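Local coordinates for DUF5063 domain-containing protein (Bacteroides fragilis, PDB 3NRH) that is of unknown function but folds as a predominantly alpha-helical DUF5063 domain whose two copies pair into a dimer, at residues A[30-39]-A[82-90]; A[39-50]-A[157-168]. One frame throughout, in Å; residues are numbered along the deposited sequence.

Interaction 1 of 2, residues A[30-39]-A[82-90]; sequences AESMKRSTFV and NLASILAEK
The guanidinium group of Arg35 lies against the C-terminal end of helix 73-87, with Leu87 O over one face, 3.1 Å above its plane and displaced toward the rim. That oxygen accepts no bond from Arg35, the angles being poor; Lys90 N is its backbone donor. At the guanidinium edge, in its plane, stands Ile86 O: Arg35 NE donates to Ile86 O at 3.1 Å, nearly straight at 168° and in the carbonyl plane. Also at the edge but tilted from the plane, Arg35 NH2 reaches Glu89 OE2 (3.2 Å), on the syn side though out of the carboxylate plane, a more bent bond that is part of a salt bridge, and one water joins the same two atoms. A chain with CG anti to the backbone N (chi1 -176°) and a bend at chi3 carries the group there. Lys90 lays its CD beside Arg35 NH1 and makes a long salt bridge to Glu89, so the carboxylate probably offsets both positive charges.

Farther along, the Glu31 carboxylate and the Asn82 amide are stacked with planes 19° apart, and a water bridges Glu31 OE2 to Asn82 ND2. The Phe38 ring receives Leu83 CD2 obliquely, 3.9 Å from Phe38 CE1, while Ile86 CG2 meets Phe38 CB at 4.1 Å. Ala30 CB also touches Leu83 CD2 (3.7 Å), and Ile86 CD1 packs on Ala30 O (3.5 Å). Phe26 of helix 11-28 and Leu116 of helix 112-131 extend the apolar layer around Phe38.

The axes of segments 35-39 and 82-87 are steeply inclined, 10.3 Å apart at closest approach. Arg35 binds a carbonyl of the last turn just where Ala88, at positive phi, leaves the helix: a side chain fastening a helix end in a predominantly alpha-helical domain.

Interaction 2 of 2, residues A[39-50]-A[157-168]; sequences VDTTLKILPLLY and LVNTMRALHDVK
Val39 and Lys168 begin an antiparallel helix pair, part of the helical bundle of this domain: the axes of 39-50 and 157-168 come within 9.8 Å at closest approach, their directions 147° apart, and two leucines of the first helix enter the second as knobs into holes. Val39 CG1 lies on Lys168 CB, while its CG2 faces Val167. Asp40 points its CB away, yet OD1 returns to accept a hydrogen bond from Lys168 NZ at 2.7 Å, within a salt bridge; the lysine chain, extended to CE and bent only at chi4 (56°), meets OD1 on the syn side but out of the carboxylate plane.

Thr42 presses CG2 on Leu164 CD1 at 3.4 Å, tighter than usual for two carbons, and its hydroxyl bonds to Phe38 O. Leu43 is the first knob, held by Met161, Leu164, His165 and Lys168, with CD2 3.6 Å from Leu164 CB. Leu46, the second, sits among Leu157, Thr160, Met161 and Leu164; it and Met161 slide past each other in opposite directions, Leu46 CB and Met161 CG being 3.7 Å apart. Pro47, whose N carries no hydrogen to give to the preceding turn, at a kink of the helix, takes the selenomethionine methyl Met161 CE against its CB (3.8 Å).

Leu49 adds CD2 to the Leu157 surface. Tyr50 ends the row at the dimer interface, where its OH is hydrogen-bonded to His165 of the second subunit. Within the chain, its backbone N and CB lie over Leu157, and Tyr50 CE1 approaches Val158 CG1 obliquely at 3.8 Å.

In the fold
From the N terminus, helix 11-28 leads into the turn at 30-34 and then helix 35-54, which supplies the first segment of interaction 2 and the end of that of interaction 1. Interaction 1 closes a loop of 42 residues with the end of helix 73-87; interaction 2 closes one of 106 residues with the late part of helix 135-169. Val39 belongs to both. Their segments alternate along the chain, so the closures cross instead of nesting. With centres 13 Å apart, they also meet directly, Lys90 packing on Val167. Centred about 16 Å from the chain centre, interaction 1 is partly buried, whereas interaction 2 is more buried and continues into the second subunit. Helix 112-131 touches both.

Interaction 1 of 2, residues A[30-39]-A[82-90]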
loop_
_atom_site.group_PDB
_atom_site.type_symbol
_atom_site.label_atom_id
_atom_site.label_comp_id
_atom_site.label_asym_id
_atom_site.label_seq_id
_atom_site.Cartn_x
_atom_site.Cartn_y
_atom_site.Cartn_z
ATOM N N ALA A 30 19.819 0.944 -6.820
ATOM C CA ALA A 30 19.903 -0.072 -5.768
ATOM C C ALA A 30 21.308 -0.427 -5.281
ATOM O O ALA A 30 21.518 -0.606 -4.081
ATOM C CB ALA A 30 19.181 -1.340 -6.219
ATOM N N GLU A 31 22.268 -0.543 -6.194
ATOM C CA GLU A 31 23.633 -0.886 -5.795
ATOM C C GLU A 31 24.275 0.206 -4.942
ATOM O O GLU A 31 25.397 0.048 -4.469
ATOM C CB GLU A 31 24.517 -1.127 -7.019
ATOM C CG GLU A 31 24.096 -2.282 -7.906
ATOM C CD GLU A 31 25.168 -2.645 -8.917
ATOM O OE1 GLU A 31 26.214 -3.190 -8.503
ATOM O OE2 GLU A 31 24.973 -2.380 -10.122
ATOM N N SER A 32 23.563 1.310 -4.742
ATOM C CA SER A 32 24.100 2.421 -3.965
ATOM C C SER A 32 23.477 2.582 -2.579
ATOM O O SER A 32 23.295 3.704 -2.108
ATOM C CB SER A 32 23.927 3.726 -4.748
ATOM O OG SER A 32 24.505 3.627 -6.038
HETATM N N MSE A 33 23.163 1.472 -1.917
HETATM C CA MSE A 33 22.557 1.554 -0.591
HETATM C C MSE A 33 22.525 0.234 0.173
HETATM O O MSE A 33 22.750 -0.836 -0.392
HETATM C CB MSE A 33 21.134 2.091 -0.711
HETATM C CG MSE A 33 20.203 1.171 -1.471
HETATM SE SE MSE A 33 18.468 1.958 -1.700
HETATM C CE MSE A 33 18.726 2.758 -3.444
ATOM N N LYS A 34 22.225 0.333 1.464
ATOM C CA LYS A 34 22.151 -0.822 2.349
ATOM C C LYS A 34 20.743 -1.412 2.308
ATOM O O LYS A 34 19.794 -0.741 1.904
ATOM C CB LYS A 34 22.482 -0.402 3.783
ATOM C CG LYS A 34 23.750 0.436 3.927
ATOM C CD LYS A 34 24.990 -0.313 3.463
ATOM C CE LYS A 34 25.269 -1.526 4.333
ATOM N NZ LYS A 34 26.497 -2.248 3.898
ATOM N N ARG A 35 20.607 -2.660 2.738
ATOM C CA ARG A 35 19.304 -3.315 2.729
ATOM C C ARG A 35 18.257 -2.600 3.582
ATOM O O ARG A 35 17.095 -2.517 3.191
ATOM C CB ARG A 35 19.426 -4.762 3.207
ATOM C CG ARG A 35 18.119 -5.538 3.130
ATOM C CD ARG A 35 18.232 -6.855 3.887
ATOM N NE ARG A 35 19.305 -7.690 3.362
ATOM C CZ ARG A 35 19.792 -8.756 3.988
ATOM N NH1 ARG A 35 19.302 -9.118 5.167
ATOM N NH2 ARG A 35 20.770 -9.461 3.436
ATOM N N SER A 36 18.658 -2.093 4.745
ATOM C CA SER A 36 17.711 -1.405 5.617
ATOM C C SER A 36 17.092 -0.206 4.907
ATOM O O SER A 36 15.877 -0.005 4.952
ATOM C CB SER A 36 18.397 -0.952 6.912
ATOM O OG SER A 36 19.503 -0.103 6.649
ATOM N N THR A 37 17.931 0.579 4.242
ATOM C CA THR A 37 17.465 1.755 3.518
ATOM C C THR A 37 16.580 1.341 2.345
ATOM O O THR A 37 15.561 1.976 2.067
ATOM C CB THR A 37 18.651 2.580 2.992
ATOM O OG1 THR A 37 19.500 2.935 4.089
ATOM C CG2 THR A 37 18.155 3.852 2.319
ATOM N N PHE A 38 16.976 0.271 1.661
ATOM C CA PHE A 38 16.217 -0.233 0.525
ATOM C C PHE A 38 14.815 -0.659 0.953
ATOM O O PHE A 38 13.817 -0.259 0.350
ATOM C CB PHE A 38 16.923 -1.436 -0.104
ATOM C CG PHE A 38 16.175 -2.028 -1.259
ATOM C CD1 PHE A 38 16.166 -1.391 -2.496
ATOM C CD2 PHE A 38 15.440 -3.195 -1.102
ATOM C CE1 PHE A 38 15.431 -1.909 -3.560
ATOM C CE2 PHE A 38 14.700 -3.722 -2.160
ATOM C CZ PHE A 38 14.696 -3.077 -3.391
ATOM N N VAL A 39 14.748 -1.481 1.994
ATOM C CA VAL A 39 13.471 -1.972 2.485
ATOM C C VAL A 39 12.565 -0.853 2.991
ATOM O O VAL A 39 11.391 -0.791 2.623
ATOM C CB VAL A 39 13.679 -3.014 3.607
ATOM C CG1 VAL A 39 12.340 -3.381 4.246
ATOM C CG2 VAL A 39 14.334 -4.261 3.024
ATOM N N ASN A 82 20.730 -7.547 -9.202
ATOM C CA ASN A 82 21.171 -6.557 -8.225
ATOM C C ASN A 82 20.226 -6.504 -7.030
ATOM O O ASN A 82 20.664 -6.402 -5.886
ATOM C CB ASN A 82 21.274 -5.167 -8.863
ATOM C CG ASN A 82 22.365 -5.093 -9.912
ATOM O OD1 ASN A 82 23.437 -5.676 -9.742
ATOM N ND2 ASN A 82 22.104 -4.370 -10.993
ATOM N N LEU A 83 18.928 -6.577 -7.297
ATOM C CA LEU A 83 17.953 -6.541 -6.218
ATOM C C LEU A 83 18.086 -7.798 -5.373
ATOM O O LEU A 83 17.995 -7.747 -4.144
ATOM C CB LEU A 83 16.533 -6.428 -6.782
ATOM C CG LEU A 83 16.283 -5.150 -7.594
ATOM C CD1 LEU A 83 14.835 -5.100 -8.048
ATOM C CD2 LEU A 83 16.617 -3.929 -6.739
ATOM N N ALA A 84 18.309 -8.927 -6.035
ATOM C CA ALA A 84 18.461 -10.192 -5.330
ATOM C C ALA A 84 19.674 -10.130 -4.402
ATOM O O ALA A 84 19.637 -10.649 -3.291
ATOM C CB ALA A 84 18.604 -11.342 -6.333
ATOM N N SER A 85 20.743 -9.484 -4.855
ATOM C CA SER A 85 21.960 -9.362 -4.050
ATOM C C SER A 85 21.748 -8.489 -2.814
ATOM O O SER A 85 22.289 -8.772 -1.742
ATOM C CB SER A 85 23.104 -8.786 -4.890
ATOM O OG SER A 85 23.414 -9.645 -5.975
ATOM N N ILE A 86 20.960 -7.429 -2.962
ATOM C CA ILE A 86 20.672 -6.525 -1.853
ATOM C C ILE A 86 19.868 -7.237 -0.774
ATOM O O ILE A 86 20.164 -7.115 0.417
ATOM C CB ILE A 86 19.847 -5.292 -2.320
ATOM C CG1 ILE A 86 20.573 -4.546 -3.442
ATOM C CG2 ILE A 86 19.588 -4.360 -1.143
ATOM C CD1 ILE A 86 21.892 -3.926 -3.028
ATOM N N LEU A 87 18.847 -7.978 -1.198
ATOM C CA LEU A 87 17.975 -8.705 -0.279
ATOM C C LEU A 87 18.588 -9.982 0.299
ATOM O O LEU A 87 18.282 -10.358 1.420
ATOM C CB LEU A 87 16.643 -9.028 -0.974
ATOM C CG LEU A 87 15.704 -7.835 -1.163
ATOM C CD1 LEU A 87 14.558 -8.236 -2.069
ATOM C CD2 LEU A 87 15.181 -7.392 0.198
ATOM N N ALA A 88 19.458 -10.630 -0.467
ATOM C CA ALA A 88 20.123 -11.866 -0.042
ATOM C C ALA A 88 19.094 -12.918 0.366
ATOM O O ALA A 88 18.126 -13.133 -0.342
ATOM C CB ALA A 88 21.070 -11.579 1.117
ATOM N N GLU A 89 19.293 -13.577 1.506
ATOM C CA GLU A 89 18.335 -14.583 1.987
ATOM C C GLU A 89 16.905 -14.051 2.191
ATOM O O GLU A 89 15.963 -14.835 2.299
ATOM C CB GLU A 89 18.856 -15.245 3.287
ATOM C CG GLU A 89 20.085 -14.594 3.935
ATOM C CD GLU A 89 19.754 -13.386 4.812
ATOM O OE1 GLU A 89 18.825 -13.484 5.654
ATOM O OE2 GLU A 89 20.441 -12.347 4.662
ATOM N N LYS A 90 16.757 -12.726 2.239
ATOM C CA LYS A 90 15.452 -12.044 2.410
ATOM C C LYS A 90 14.616 -12.012 1.138
ATOM O O LYS A 90 13.433 -11.668 1.156
ATOM C CB LYS A 90 15.669 -10.582 2.799
ATOM C CG LYS A 90 15.169 -10.194 4.142
ATOM C CD LYS A 90 16.089 -10.756 5.190
ATOM C CE LYS A 90 15.453 -11.780 6.133
ATOM N NZ LYS A 90 16.227 -11.672 7.404
HETATM O O HOH W 1 24.628 -3.119 -12.632
HETATM O O HOH W 2 22.894 -10.810 4.783
#

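Interaction 2 of 2, residues A[39-50]-A[157-168]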
loop_
_atom_site.group_PDB
_atom_site.type_symbol
_atom_site.label_atom_id
_atom_site.label_comp_id
_atom_site.label_asym_id
_atom_site.label_seq_id
_atom_site.Cartn_x
_atom_site.Cartn_y
_atom_site.Cartn_z
ATOM N N VAL A 39 14.748 -1.481 1.994
ATOM C CA VAL A 39 13.471 -1.972 2.485
ATOM C C VAL A 39 12.565 -0.853 2.991
ATOM O O VAL A 39 11.391 -0.791 2.623
ATOM C CB VAL A 39 13.679 -3.014 3.607
ATOM C CG1 VAL A 39 12.340 -3.381 4.246
ATOM C CG2 VAL A 39 14.334 -4.261 3.024
ATOM N N ASP A 40 13.105 0.029 3.827
ATOM C CA ASP A 40 12.315 1.133 4.374
ATOM C C ASP A 40 11.715 2.031 3.297
ATOM O O ASP A 40 10.548 2.422 3.384
ATOM C CB ASP A 40 13.164 2.008 5.305
ATOM C CG ASP A 40 13.548 1.300 6.585
ATOM O OD1 ASP A 40 12.797 0.399 7.010
ATOM O OD2 ASP A 40 14.590 1.658 7.176
ATOM N N THR A 41 12.515 2.364 2.288
ATOM C CA THR A 41 12.052 3.244 1.221
ATOM C C THR A 41 11.048 2.599 0.274
ATOM O O THR A 41 10.087 3.246 -0.153
ATOM C CB THR A 41 13.224 3.769 0.388
ATOM O OG1 THR A 41 14.167 4.409 1.254
ATOM C CG2 THR A 41 12.727 4.772 -0.647
ATOM N N THR A 42 11.268 1.329 -0.052
ATOM C CA THR A 42 10.366 0.628 -0.952
ATOM C C THR A 42 8.978 0.514 -0.328
ATOM O O THR A 42 7.969 0.551 -1.034
ATOM C CB THR A 42 10.894 -0.778 -1.294
ATOM O OG1 THR A 42 12.223 -0.673 -1.831
ATOM C CG2 THR A 42 9.999 -1.441 -2.337
ATOM N N LEU A 43 8.924 0.391 0.996
ATOM C CA LEU A 43 7.642 0.285 1.686
ATOM C C LEU A 43 6.888 1.612 1.695
ATOM O O LEU A 43 5.713 1.663 2.054
ATOM C CB LEU A 43 7.842 -0.229 3.114
ATOM C CG LEU A 43 8.172 -1.724 3.168
ATOM C CD1 LEU A 43 8.590 -2.139 4.575
ATOM C CD2 LEU A 43 6.954 -2.510 2.703
ATOM N N LYS A 44 7.569 2.687 1.303
ATOM C CA LYS A 44 6.932 3.999 1.221
ATOM C C LYS A 44 6.560 4.280 -0.237
ATOM O O LYS A 44 5.472 4.794 -0.526
ATOM C CB LYS A 44 7.867 5.094 1.743
ATOM C CG LYS A 44 8.136 4.994 3.239
ATOM C CD LYS A 44 9.157 6.012 3.711
ATOM C CE LYS A 44 9.547 5.732 5.159
ATOM N NZ LYS A 44 10.582 6.668 5.667
ATOM N N ILE A 45 7.452 3.929 -1.159
ATOM C CA ILE A 45 7.184 4.163 -2.576
ATOM C C ILE A 45 6.066 3.274 -3.130
ATOM O O ILE A 45 5.191 3.752 -3.847
ATOM C CB ILE A 45 8.454 3.942 -3.441
ATOM C CG1 ILE A 45 9.542 4.939 -3.040
ATOM C CG2 ILE A 45 8.116 4.122 -4.917
ATOM C CD1 ILE A 45 10.859 4.723 -3.752
ATOM N N LEU A 46 6.075 1.988 -2.787
ATOM C CA LEU A 46 5.054 1.080 -3.306
ATOM C C LEU A 46 3.606 1.472 -3.010
ATOM O O LEU A 46 2.770 1.465 -3.913
ATOM C CB LEU A 46 5.313 -0.352 -2.827
ATOM C CG LEU A 46 6.595 -1.010 -3.356
ATOM C CD1 LEU A 46 6.673 -2.432 -2.835
ATOM C CD2 LEU A 46 6.605 -1.006 -4.872
ATOM N N PRO A 47 3.282 1.814 -1.751
ATOM C CA PRO A 47 1.884 2.186 -1.501
ATOM C C PRO A 47 1.462 3.444 -2.254
ATOM O O PRO A 47 0.307 3.574 -2.664
ATOM C CB PRO A 47 1.827 2.350 0.021
ATOM C CG PRO A 47 3.238 2.722 0.393
ATOM C CD PRO A 47 4.069 1.825 -0.503
ATOM N N LEU A 48 2.395 4.369 -2.439
ATOM C CA LEU A 48 2.080 5.595 -3.160
ATOM C C LEU A 48 1.883 5.276 -4.640
ATOM O O LEU A 48 1.011 5.844 -5.294
ATOM C CB LEU A 48 3.202 6.623 -2.991
ATOM C CG LEU A 48 2.945 7.988 -3.646
ATOM C CD1 LEU A 48 1.643 8.591 -3.136
ATOM C CD2 LEU A 48 4.112 8.904 -3.351
ATOM N N LEU A 49 2.698 4.365 -5.164
ATOM C CA LEU A 49 2.595 3.972 -6.564
ATOM C C LEU A 49 1.248 3.289 -6.807
ATOM O O LEU A 49 0.581 3.543 -7.815
ATOM C CB LEU A 49 3.750 3.032 -6.936
ATOM C CG LEU A 49 3.838 2.519 -8.378
ATOM C CD1 LEU A 49 4.012 3.679 -9.345
ATOM C CD2 LEU A 49 5.012 1.550 -8.498
ATOM N N TYR A 50 0.843 2.433 -5.873
ATOM C CA TYR A 50 -0.428 1.729 -5.993
ATOM C C TYR A 50 -1.583 2.733 -5.970
ATOM O O TYR A 50 -2.504 2.669 -6.791
ATOM C CB TYR A 50 -0.602 0.735 -4.838
ATOM C CG TYR A 50 -1.826 -0.136 -4.994
ATOM C CD1 TYR A 50 -1.759 -1.353 -5.668
ATOM C CD2 TYR A 50 -3.069 0.294 -4.531
ATOM C CE1 TYR A 50 -2.905 -2.124 -5.884
ATOM C CE2 TYR A 50 -4.219 -0.462 -4.746
ATOM C CZ TYR A 50 -4.130 -1.667 -5.425
ATOM O OH TYR A 50 -5.275 -2.389 -5.668
ATOM N N LEU A 157 2.634 -5.933 -6.903
ATOM C CA LEU A 157 2.982 -4.844 -6.003
ATOM C C LEU A 157 2.502 -5.137 -4.577
ATOM O O LEU A 157 3.273 -5.028 -3.623
ATOM C CB LEU A 157 2.374 -3.521 -6.517
ATOM C CG LEU A 157 2.733 -2.240 -5.747
ATOM C CD1 LEU A 157 2.430 -1.021 -6.599
ATOM C CD2 LEU A 157 1.956 -2.170 -4.438
ATOM N N VAL A 158 1.234 -5.516 -4.423
ATOM C CA VAL A 158 0.721 -5.805 -3.086
ATOM C C VAL A 158 1.394 -7.032 -2.463
ATOM O O VAL A 158 1.642 -7.061 -1.254
ATOM C CB VAL A 158 -0.814 -5.985 -3.090
ATOM C CG1 VAL A 158 -1.484 -4.662 -3.437
ATOM C CG2 VAL A 158 -1.221 -7.052 -4.077
ATOM N N ASN A 159 1.699 -8.037 -3.280
ATOM C CA ASN A 159 2.369 -9.238 -2.777
ATOM C C ASN A 159 3.757 -8.865 -2.270
ATOM O O ASN A 159 4.196 -9.333 -1.218
ATOM C CB ASN A 159 2.517 -10.299 -3.873
ATOM C CG ASN A 159 1.195 -10.921 -4.279
ATOM O OD1 ASN A 159 0.207 -10.846 -3.551
ATOM N ND2 ASN A 159 1.177 -11.557 -5.445
ATOM N N THR A 160 4.444 -8.010 -3.020
ATOM C CA THR A 160 5.786 -7.576 -2.649
ATOM C C THR A 160 5.756 -6.731 -1.383
ATOM O O THR A 160 6.653 -6.821 -0.547
ATOM C CB THR A 160 6.440 -6.761 -3.783
ATOM O OG1 THR A 160 6.493 -7.562 -4.969
ATOM C CG2 THR A 160 7.853 -6.350 -3.400
HETATM N N MSE A 161 4.726 -5.902 -1.248
HETATM C CA MSE A 161 4.585 -5.067 -0.064
HETATM C C MSE A 161 4.458 -5.944 1.173
HETATM O O MSE A 161 5.039 -5.649 2.220
HETATM C CB MSE A 161 3.342 -4.190 -0.169
HETATM C CG MSE A 161 3.595 -2.818 -0.727
HETATM SE SE MSE A 161 1.988 -1.760 -0.587
HETATM C CE MSE A 161 2.132 -1.266 1.263
ATOM N N ARG A 162 3.687 -7.021 1.047
ATOM C CA ARG A 162 3.480 -7.940 2.162
ATOM C C ARG A 162 4.806 -8.597 2.517
ATOM O O ARG A 162 5.179 -8.681 3.689
ATOM C CB ARG A 162 2.471 -9.032 1.795
ATOM C CG ARG A 162 2.055 -9.879 2.997
ATOM C CD ARG A 162 1.706 -11.322 2.634
ATOM N NE ARG A 162 0.785 -11.433 1.506
ATOM C CZ ARG A 162 1.168 -11.563 0.238
ATOM N NH1 ARG A 162 2.462 -11.601 -0.072
ATOM N NH2 ARG A 162 0.258 -11.656 -0.720
ATOM N N ALA A 163 5.513 -9.068 1.498
ATOM C CA ALA A 163 6.800 -9.716 1.707
ATOM C C ALA A 163 7.778 -8.762 2.387
ATOM O O ALA A 163 8.386 -9.111 3.401
ATOM C CB ALA A 163 7.368 -10.191 0.378
ATOM N N LEU A 164 7.925 -7.561 1.833
ATOM C CA LEU A 164 8.830 -6.554 2.393
ATOM C C LEU A 164 8.424 -6.121 3.794
ATOM O O LEU A 164 9.283 -5.834 4.629
ATOM C CB LEU A 164 8.901 -5.330 1.472
ATOM C CG LEU A 164 9.654 -5.555 0.154
ATOM C CD1 LEU A 164 9.498 -4.349 -0.747
ATOM C CD2 LEU A 164 11.123 -5.820 0.450
ATOM N N HIS A 165 7.121 -6.062 4.058
ATOM C CA HIS A 165 6.657 -5.678 5.388
ATOM C C HIS A 165 7.192 -6.717 6.374
ATOM O O HIS A 165 7.712 -6.366 7.429
ATOM C CB HIS A 165 5.124 -5.650 5.454
ATOM C CG HIS A 165 4.582 -5.161 6.766
ATOM N ND1 HIS A 165 4.431 -3.822 7.060
ATOM C CD2 HIS A 165 4.159 -5.834 7.864
ATOM C CE1 HIS A 165 3.934 -3.691 8.278
ATOM N NE2 HIS A 165 3.759 -4.898 8.788
ATOM N N ASP A 166 7.077 -7.995 6.011
ATOM C CA ASP A 166 7.555 -9.077 6.871
ATOM C C ASP A 166 9.071 -9.024 7.057
ATOM O O ASP A 166 9.581 -9.342 8.129
ATOM C CB ASP A 166 7.168 -10.445 6.301
ATOM C CG ASP A 166 5.671 -10.622 6.172
ATOM O OD1 ASP A 166 4.944 -10.265 7.120
ATOM O OD2 ASP A 166 5.223 -11.129 5.122
ATOM N N VAL A 167 9.795 -8.639 6.010
ATOM C CA VAL A 167 11.246 -8.542 6.114
ATOM C C VAL A 167 11.626 -7.518 7.184
ATOM O O VAL A 167 12.529 -7.747 7.985
ATOM C CB VAL A 167 11.878 -8.125 4.769
ATOM C CG1 VAL A 167 13.335 -7.717 4.977
ATOM C CG2 VAL A 167 11.782 -9.277 3.778
ATOM N N LYS A 168 10.917 -6.397 7.211
ATOM C CA LYS A 168 11.215 -5.346 8.176
ATOM C C LYS A 168 10.704 -5.576 9.600
ATOM O O LYS A 168 11.441 -5.365 10.561
ATOM C CB LYS A 168 10.676 -4.004 7.660
ATOM C CG LYS A 168 10.888 -2.826 8.608
ATOM C CD LYS A 168 10.386 -1.522 7.993
ATOM C CE LYS A 168 10.487 -0.360 8.979
ATOM N NZ LYS A 168 11.869 -0.180 9.499
#